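Glucanase (Clostridium thermocellum, PDB 5GXX) is a cellulosomal endoglucanase of glycoside hydrolase family 9 that probably cleaves internal beta-1,4-glucosidic bonds of cellulose. Local coordinates at residues A71-G76 and S156-N161; D372-P377 and N401-V406. The protein carries 1 engineered substitution. All coordinates share one frame; numbering follows the deposited sequence.

The two contacts illustrate how place in a fold sets the chemistry of a contact. Interaction 1 joins the C-terminal turns of two helices, 58-75 and 142-158, by van der Waals contact of largely apolar groups, with no hydrogen bond crossing between its segments. Interaction 2 joins two irregular segments of the long loop region between helices 364-367 and 412-429, and there a salt bridge accompanies an apolar contact. Each is partly buried, with one buried residue among its four touching ones, but two of those in interaction 2 are exposed. They share no element: the centres of interaction 1 and interaction 2 are about 38 Å apart, on opposite sides of the chain's centre, within one family 9 region.

Interaction 1. Residues A71-G76 and S156-N161; sequences ALYEYG and SIVLKN
Ile157 opens the contact on the last turn of helix 142-158 by setting two branches against one edge of the Tyr73 ring. Its CG2 methyl is 3.8 Å from Tyr73 CD1 and lies in the plane of the ring, while Ile157 CD1 reaches Tyr73 CE1 at 3.9 Å. The ring is thus met along its CD1-CE1 side and not over a face. Tyr73 comes to this place because its CG stands anti to the backbone N (chi1 -179°), which swings the ring toward the second helix although its CB does not head there. Tyr73 also meets Trp207 edge-to-face.

Val158, one residue on, fits between Leu72 and Tyr73. Its CG1 methyl sits against the backbone of helix 58-75, 3.5 Å from Tyr73 N and 3.6 Å from Tyr73 CB. The other methyl, CG2, lies 3.9 Å from Leu72 CD1, and the two side chains cross at about a right angle. Leu72 is buried and also touches Leu88 and Leu92 of helix 85-101.

Beyond Val158 the helix stops in a Schellman motif with Lys160, of positive phi, as C-prime residue. Asn161 then caps helix 162-178 through Tyr164 N. The contact so joins the C-terminal ends of two helices of the catalytic domain, an (alpha/alpha)6 barrel in family 9. No hydrogen bond crosses between the segments, and the join rests on shape and the exclusion of water.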
loop_
_atom_site.group_PDB
_atom_site.type_symbol
_atom_site.label_atom_id
_atom_site.label_comp_id
_atom_site.label_asym_id
_atom_site.label_seq_id
_atom_site.Cartn_x
_atom_site.Cartn_y
_atom_site.Cartn_z
ATOM N N ALA A 71 52.173 -9.217 -14.616
ATOM C CA ALA A 71 52.607 -7.906 -15.107
ATOM C C ALA A 71 53.898 -7.448 -14.418
ATOM O O ALA A 71 54.842 -6.983 -15.076
ATOM C CB ALA A 71 51.499 -6.889 -14.934
ATOM N N LEU A 72 53.937 -7.594 -13.097
ATOM C CA LEU A 72 55.114 -7.232 -12.322
ATOM C C LEU A 72 56.284 -8.150 -12.646
ATOM O O LEU A 72 57.421 -7.676 -12.718
ATOM C CB LEU A 72 54.800 -7.257 -10.821
ATOM C CG LEU A 72 53.951 -6.104 -10.267
ATOM C CD1 LEU A 72 53.434 -6.404 -8.857
ATOM C CD2 LEU A 72 54.670 -4.751 -10.272
ATOM N N TYR A 73 56.017 -9.444 -12.841
ATOM C CA TYR A 73 57.054 -10.435 -13.127
ATOM C C TYR A 73 57.784 -10.130 -14.430
ATOM O O TYR A 73 59.000 -10.281 -14.514
ATOM C CB TYR A 73 56.453 -11.850 -13.140
ATOM C CG TYR A 73 57.428 -12.976 -13.391
ATOM C CD1 TYR A 73 58.155 -13.557 -12.343
ATOM C CD2 TYR A 73 57.595 -13.501 -14.666
ATOM C CE1 TYR A 73 59.044 -14.604 -12.579
ATOM C CE2 TYR A 73 58.469 -14.547 -14.908
ATOM C CZ TYR A 73 59.199 -15.092 -13.858
ATOM O OH TYR A 73 60.065 -16.131 -14.135
ATOM N N GLU A 74 57.047 -9.659 -15.431
ATOM C CA GLU A 74 57.650 -9.362 -16.736
ATOM C C GLU A 74 58.252 -7.972 -16.820
ATOM O O GLU A 74 59.319 -7.793 -17.412
ATOM C CB GLU A 74 56.594 -9.470 -17.841
ATOM C CG GLU A 74 55.996 -10.864 -17.961
ATOM C CD GLU A 74 56.995 -11.913 -18.382
ATOM O OE1 GLU A 74 58.069 -11.572 -18.939
ATOM O OE2 GLU A 74 56.703 -13.110 -18.181
ATOM N N TYR A 75 57.550 -6.997 -16.254
ATOM C CA TYR A 75 57.784 -5.599 -16.592
ATOM C C TYR A 75 57.970 -4.711 -15.358
ATOM O O TYR A 75 58.142 -3.500 -15.486
ATOM C CB TYR A 75 56.700 -5.101 -17.588
ATOM C CG TYR A 75 56.635 -5.927 -18.878
ATOM C CD1 TYR A 75 57.783 -6.164 -19.634
ATOM C CD2 TYR A 75 55.424 -6.454 -19.362
ATOM C CE1 TYR A 75 57.755 -6.927 -20.797
ATOM C CE2 TYR A 75 55.388 -7.228 -20.537
ATOM C CZ TYR A 75 56.556 -7.456 -21.249
ATOM O OH TYR A 75 56.583 -8.209 -22.415
ATOM N N GLY A 76 57.973 -5.284 -14.153
ATOM C CA GLY A 76 58.071 -4.478 -12.933
ATOM C C GLY A 76 59.283 -3.560 -12.866
ATOM O O GLY A 76 59.182 -2.407 -12.440
ATOM N N SER A 156 54.261 -14.380 -4.679
ATOM C CA SER A 156 55.394 -14.688 -3.800
ATOM C C SER A 156 56.716 -14.305 -4.461
ATOM O O SER A 156 57.638 -13.871 -3.775
ATOM C CB SER A 156 55.382 -16.166 -3.398
ATOM O OG SER A 156 55.986 -17.020 -4.362
ATOM N N ILE A 157 56.810 -14.434 -5.782
ATOM C CA ILE A 157 58.016 -14.007 -6.499
ATOM C C ILE A 157 58.118 -12.482 -6.523
ATOM O O ILE A 157 59.105 -11.888 -6.081
ATOM C CB ILE A 157 58.028 -14.486 -7.971
ATOM C CG1 ILE A 157 57.849 -16.003 -8.036
ATOM C CG2 ILE A 157 59.269 -13.996 -8.735
ATOM C CD1 ILE A 157 57.707 -16.550 -9.454
ATOM N N VAL A 158 57.085 -11.842 -7.060
ATOM C CA VAL A 158 57.195 -10.419 -7.343
ATOM C C VAL A 158 57.153 -9.555 -6.086
ATOM O O VAL A 158 57.650 -8.423 -6.104
ATOM C CB VAL A 158 56.187 -9.964 -8.437
ATOM C CG1 VAL A 158 56.295 -10.867 -9.641
ATOM C CG2 VAL A 158 54.745 -9.938 -7.938
ATOM N N LEU A 159 56.571 -10.089 -5.010
ATOM C CA LEU A 159 56.519 -9.402 -3.720
ATOM C C LEU A 159 57.432 -10.032 -2.658
ATOM O O LEU A 159 57.386 -9.636 -1.490
ATOM C CB LEU A 159 55.077 -9.312 -3.201
ATOM C CG LEU A 159 54.043 -8.652 -4.128
ATOM C CD1 LEU A 159 52.647 -8.669 -3.525
ATOM C CD2 LEU A 159 54.466 -7.218 -4.446
ATOM N N LYS A 160 58.268 -10.980 -3.084
ATOM C CA LYS A 160 59.332 -11.536 -2.241
ATOM C C LYS A 160 58.751 -11.929 -0.887
ATOM O O LYS A 160 59.202 -11.500 0.183
ATOM C CB LYS A 160 60.478 -10.533 -2.080
ATOM C CG LYS A 160 61.213 -10.203 -3.367
ATOM C CD LYS A 160 62.482 -9.427 -3.043
ATOM C CE LYS A 160 63.240 -9.002 -4.295
ATOM N NZ LYS A 160 63.546 -10.159 -5.181
ATOM N N ASN A 161 57.704 -12.737 -0.945
ATOM C CA ASN A 161 56.908 -13.013 0.236
ATOM C C ASN A 161 56.792 -14.510 0.513
ATOM O O ASN A 161 56.126 -15.235 -0.215
ATOM C CB ASN A 161 55.531 -12.379 0.037
ATOM C CG ASN A 161 54.694 -12.370 1.298
ATOM O OD1 ASN A 161 54.354 -13.425 1.842
ATOM N ND2 ASN A 161 54.339 -11.182 1.757
#

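Interaction 2. Residues D372-P377 and N401-V406; sequences DKRDIP and NIEDYV
Two bends bring Arg374 and Glu403 together: the arginine chain turns at chi3 (-85°), and the glutamate chain folds at chi2, carrying its carboxylate to the arginine. The result is a salt bridge made by the inner nitrogen of the guanidinium, with Arg374 NE 3.0 Å from Glu403 OE1. The hydrogen bond within it is fairly straight, 164° at the hydrogen. OE1 lies close to the guanidinium plane, at its edge, but the donor approaches that oxygen from above the carboxylate plane, and the two flat groups are turned 73° apart. This is therefore a single-bond bridge and not the paired, coplanar kind: Arg374 NH2 stays 3.8 Å from Glu403 OE1. The second carboxylate oxygen, OE2, rests beside the aliphatic root of the arginine, 3.4 Å from Arg374 CB.

Beside the charged pair, Ile402 sets its CG2 methyl 4.0 Å from Arg374 CB, and its CG2 and CD1 both border the Arg374 carbonyl oxygen. Asp375 N is buried here with no hydrogen-bond partner in the model.

The turn that carries Glu403 probably helps to place it. Asn401 begins a type I turn ending at Asp404, and in the accompanying Asx turn Asn401 OD1 accepts from Glu403 N at 2.9 Å.

Arg374 also makes a cation-pi contact with Trp122, which follows helix 115-120, and Ile402 packs on Arg360 and His380. The contact ties together two irregular segments of the family 9 catalytic region. Both lie between helices 364-367 and 412-429, and they close a loop whose 23 intervening residues contain neither helix nor strand.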
loop_
_atom_site.group_PDB
_atom_site.type_symbol
_atom_site.label_atom_id
_atom_site.label_comp_id
_atom_site.label_asym_id
_atom_site.label_seq_id
_atom_site.Cartn_x
_atom_site.Cartn_y
_atom_site.Cartn_z
ATOM N N ASP A 372 17.703 2.602 -5.230
ATOM C CA ASP A 372 17.655 1.310 -5.919
ATOM C C ASP A 372 17.136 1.484 -7.357
ATOM O O ASP A 372 16.231 0.785 -7.813
ATOM C CB ASP A 372 16.842 0.305 -5.079
ATOM C CG ASP A 372 16.937 -1.114 -5.604
ATOM O OD1 ASP A 372 17.880 -1.430 -6.355
ATOM O OD2 ASP A 372 16.056 -1.941 -5.259
ATOM N N LYS A 373 17.701 2.465 -8.060
ATOM C CA LYS A 373 17.403 2.684 -9.480
ATOM C C LYS A 373 18.695 2.957 -10.236
ATOM O O LYS A 373 19.625 3.564 -9.719
ATOM C CB LYS A 373 16.486 3.894 -9.709
ATOM C CG LYS A 373 15.066 3.731 -9.188
ATOM C CD LYS A 373 14.215 4.929 -9.570
ATOM C CE LYS A 373 12.734 4.538 -9.618
ATOM N NZ LYS A 373 11.848 5.726 -9.819
ATOM N N ARG A 374 18.713 2.562 -11.500
ATOM C CA ARG A 374 19.859 2.853 -12.359
ATOM C C ARG A 374 19.745 4.191 -13.072
ATOM O O ARG A 374 20.762 4.777 -13.454
ATOM C CB ARG A 374 20.055 1.749 -13.395
ATOM C CG ARG A 374 20.653 0.492 -12.804
ATOM C CD ARG A 374 21.023 -0.436 -13.940
ATOM N NE ARG A 374 19.842 -1.194 -14.312
ATOM C CZ ARG A 374 19.403 -2.238 -13.620
ATOM N NH1 ARG A 374 20.061 -2.627 -12.541
ATOM N NH2 ARG A 374 18.308 -2.879 -13.994
ATOM N N ASP A 375 18.516 4.644 -13.294
ATOM C CA ASP A 375 18.282 5.868 -14.054
ATOM C C ASP A 375 18.380 7.141 -13.222
ATOM O O ASP A 375 18.400 8.250 -13.765
ATOM C CB ASP A 375 16.936 5.806 -14.801
ATOM C CG ASP A 375 15.747 5.611 -13.878
ATOM O OD1 ASP A 375 15.780 4.714 -13.010
ATOM O OD2 ASP A 375 14.739 6.337 -14.033
ATOM N N ILE A 376 18.409 6.987 -11.900
ATOM C CA ILE A 376 18.497 8.136 -10.998
ATOM C C ILE A 376 19.600 7.844 -9.982
ATOM O O ILE A 376 19.538 6.797 -9.322
ATOM C CB ILE A 376 17.144 8.413 -10.300
ATOM C CG1 ILE A 376 16.105 8.893 -11.329
ATOM C CG2 ILE A 376 17.342 9.434 -9.190
ATOM C CD1 ILE A 376 14.664 9.005 -10.806
ATOM N N PRO A 377 20.636 8.712 -9.906
ATOM C CA PRO A 377 20.835 9.939 -10.690
ATOM C C PRO A 377 21.193 9.660 -12.152
ATOM O O PRO A 377 21.699 8.578 -12.482
ATOM C CB PRO A 377 21.983 10.651 -9.959
ATOM C CG PRO A 377 22.762 9.515 -9.338
ATOM C CD PRO A 377 21.695 8.543 -8.892
ATOM N N ASN A 401 25.573 3.729 -21.907
ATOM C CA ASN A 401 24.247 3.615 -21.316
ATOM C C ASN A 401 24.389 2.707 -20.093
ATOM O O ASN A 401 24.917 1.590 -20.195
ATOM C CB ASN A 401 23.324 3.023 -22.390
ATOM C CG ASN A 401 21.932 2.700 -21.890
ATOM O OD1 ASN A 401 21.587 2.938 -20.730
ATOM N ND2 ASN A 401 21.117 2.138 -22.781
ATOM N N ILE A 402 23.969 3.172 -18.920
ATOM C CA ILE A 402 24.097 2.362 -17.716
ATOM C C ILE A 402 23.290 1.052 -17.806
ATOM O O ILE A 402 23.593 0.063 -17.141
ATOM C CB ILE A 402 23.694 3.161 -16.444
ATOM C CG1 ILE A 402 24.278 2.501 -15.190
ATOM C CG2 ILE A 402 22.164 3.352 -16.362
ATOM C CD1 ILE A 402 23.981 3.277 -13.889
ATOM N N GLU A 403 22.266 1.051 -18.651
ATOM C CA GLU A 403 21.398 -0.110 -18.786
ATOM C C GLU A 403 22.044 -1.233 -19.597
ATOM O O GLU A 403 21.597 -2.387 -19.535
ATOM C CB GLU A 403 20.044 0.270 -19.391
ATOM C CG GLU A 403 19.213 1.224 -18.532
ATOM C CD GLU A 403 18.749 0.629 -17.210
ATOM O OE1 GLU A 403 18.726 -0.616 -17.040
ATOM O OE2 GLU A 403 18.373 1.429 -16.330
ATOM N N ASP A 404 23.089 -0.899 -20.350
ATOM C CA ASP A 404 23.753 -1.899 -21.181
ATOM C C ASP A 404 24.771 -2.648 -20.327
ATOM O O ASP A 404 25.942 -2.268 -20.257
ATOM C CB ASP A 404 24.408 -1.278 -22.415
ATOM C CG ASP A 404 24.838 -2.325 -23.427
ATOM O OD1 ASP A 404 25.031 -3.489 -23.019
ATOM O OD2 ASP A 404 24.994 -1.985 -24.616
ATOM N N TYR A 405 24.301 -3.689 -19.653
ATOM C CA TYR A 405 25.119 -4.487 -18.738
ATOM C C TYR A 405 26.126 -5.384 -19.470
ATOM O O TYR A 405 26.929 -6.078 -18.828
ATOM C CB TYR A 405 24.236 -5.308 -17.777
ATOM C CG TYR A 405 23.298 -6.238 -18.509
ATOM C CD1 TYR A 405 23.726 -7.490 -18.951
ATOM C CD2 TYR A 405 21.994 -5.838 -18.801
ATOM C CE1 TYR A 405 22.866 -8.334 -19.644
ATOM C CE2 TYR A 405 21.130 -6.671 -19.492
ATOM C CZ TYR A 405 21.575 -7.910 -19.916
ATOM O OH TYR A 405 20.705 -8.719 -20.614
ATOM N N VAL A 406 26.053 -5.401 -20.801
ATOM C CA VAL A 406 27.075 -6.080 -21.610
ATOM C C VAL A 406 28.191 -5.085 -21.988
ATOM O O VAL A 406 29.325 -5.195 -21.514
ATOM C CB VAL A 406 26.437 -6.757 -22.849
ATOM C CG1 VAL A 406 27.518 -7.413 -23.709
ATOM C CG2 VAL A 406 25.398 -7.775 -22.396
#